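Local structure of uncharacterized protein Atu2452 (Agrobacterium tumefaciens, 2R8B) at residues D199-V204 with G228-R233. The protein is of unknown function but probably acts as a serine hydrolase of the alpha/beta-hydrolase fold, as its dienelactone hydrolase family membership suggests. Residues are numbered along the deposited sequence; the frame is centred on the assembly and turned at random.
Sequences DPICPV and GGHEIR
The imidazole of His230 carries Ile201 CD1 over the centre of one face, with the methyl 4.0 Å from the ring centroid, a CH-pi contact. At the edge of the same ring, near its plane, sits Cys202 SG, 4.8 Å from the His230 centroid. Asp199 CG lies at the edge too, in the ring plane, with the carboxylate plane turned 63° from the imidazole. His230 ND1 donates to the syn lone pair of Asp199 OD2 at 3.2 Å, a nearly straight bond (169°) whose acceptor lies in the ring plane; the second bond from ND1, to Asp199 OD1, is weak. This His-carboxylate pair joins loops following parallel strands 190-196 and 220-226 of an alpha/beta-hydrolase sheet. His230 NE2 forms a weak hydrogen bond with Ser149 OG on a probable nucleophile elbow, consistent with a Ser-His-Asp triad. Chi1 of the buried Asp199, anti to its backbone N, places CG 3.6 Å from His230 ND1. Asp199 OD1 accepts from Ile201 N at 3.0 Å, on the anti side and 35° out of the carboxylate plane, an Asx turn, while OD2 also binds His173 ND1. Within 228-233, Glu231 OE2 accepts from Gly229 N at 2.7 Å, and Arg233 grips Glu231 OE1 side-on with both NE and NH2, as a salt bridge.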
# COMPACT_ATOMS: atom_id res chain seq x y z
N ASP A 199 12.17 -6.36 13.67
CA ASP A 199 12.35 -5.50 12.56
C ASP A 199 12.86 -4.20 13.14
O ASP A 199 12.14 -3.49 13.87
CB ASP A 199 10.99 -5.38 11.92
CG ASP A 199 11.02 -4.61 10.67
OD1 ASP A 199 11.99 -3.82 10.48
OD2 ASP A 199 10.05 -4.77 9.89
N PRO A 200 14.11 -3.86 12.81
CA PRO A 200 14.65 -2.70 13.51
C PRO A 200 13.95 -1.42 12.98
O PRO A 200 14.05 -0.36 13.58
CB PRO A 200 16.14 -2.74 13.15
CG PRO A 200 16.18 -3.38 11.82
CD PRO A 200 15.04 -4.36 11.78
N ILE A 201 13.25 -1.53 11.86
CA ILE A 201 12.59 -0.36 11.32
C ILE A 201 11.14 -0.24 11.79
O ILE A 201 10.56 0.86 11.77
CB ILE A 201 12.70 -0.34 9.77
CG1 ILE A 201 14.12 0.11 9.36
CG2 ILE A 201 11.70 0.63 9.18
CD1 ILE A 201 14.60 -0.46 8.05
N CYS A 202 10.54 -1.36 12.22
CA CYS A 202 9.12 -1.36 12.54
C CYS A 202 8.90 -1.91 13.90
O CYS A 202 8.84 -3.14 14.07
CB CYS A 202 8.36 -2.17 11.53
SG CYS A 202 8.80 -1.69 9.91
N PRO A 203 8.88 -1.02 14.89
CA PRO A 203 8.60 -1.38 16.26
C PRO A 203 7.30 -2.13 16.33
O PRO A 203 6.34 -1.75 15.70
CB PRO A 203 8.48 -0.02 16.98
CG PRO A 203 9.22 0.95 16.14
CD PRO A 203 9.20 0.41 14.73
N VAL A 204 7.31 -3.22 17.09
CA VAL A 204 6.17 -4.09 17.29
C VAL A 204 4.95 -3.32 17.73
O VAL A 204 3.85 -3.45 17.15
CB VAL A 204 6.53 -5.16 18.36
CG1 VAL A 204 5.30 -5.86 18.91
CG2 VAL A 204 7.51 -6.17 17.77
N GLY A 228 12.22 -12.32 13.41
CA GLY A 228 12.92 -11.79 12.19
C GLY A 228 12.62 -10.33 11.85
O GLY A 228 11.85 -9.68 12.55
N GLY A 229 13.27 -9.83 10.80
CA GLY A 229 13.55 -8.41 10.65
C GLY A 229 12.65 -7.76 9.66
O GLY A 229 11.48 -8.09 9.58
N HIS A 230 13.21 -6.84 8.87
CA HIS A 230 12.52 -6.11 7.81
C HIS A 230 12.32 -6.94 6.54
O HIS A 230 11.63 -6.51 5.58
CB HIS A 230 13.36 -4.88 7.44
CG HIS A 230 12.57 -3.79 6.80
ND1 HIS A 230 11.39 -3.28 7.35
CD2 HIS A 230 12.79 -3.06 5.68
CE1 HIS A 230 10.94 -2.30 6.60
NE2 HIS A 230 11.76 -2.15 5.57
N GLU A 231 12.94 -8.12 6.50
CA GLU A 231 12.81 -9.00 5.34
C GLU A 231 11.39 -9.54 5.19
O GLU A 231 10.68 -9.81 6.19
CB GLU A 231 13.82 -10.16 5.40
CG GLU A 231 13.37 -11.42 6.19
CD GLU A 231 13.59 -11.33 7.71
OE1 GLU A 231 13.45 -12.37 8.39
OE2 GLU A 231 13.93 -10.25 8.23
N ILE A 232 10.98 -9.67 3.94
CA ILE A 232 9.78 -10.42 3.59
C ILE A 232 10.12 -11.92 3.64
O ILE A 232 11.00 -12.34 2.87
CB ILE A 232 9.37 -10.07 2.18
CG1 ILE A 232 8.74 -8.69 2.17
CG2 ILE A 232 8.43 -11.12 1.58
CD1 ILE A 232 8.54 -8.21 0.75
N ARG A 233 9.46 -12.69 4.52
CA ARG A 233 9.56 -14.18 4.50
C ARG A 233 8.59 -14.84 3.51
O ARG A 233 7.54 -14.29 3.18
CB ARG A 233 9.44 -14.81 5.89
CG ARG A 233 10.59 -14.39 6.74
CD ARG A 233 10.95 -15.33 7.89
NE ARG A 233 12.03 -14.69 8.64
CZ ARG A 233 12.71 -15.24 9.63
NH1 ARG A 233 12.45 -16.46 10.02
NH2 ARG A 233 13.65 -14.53 10.24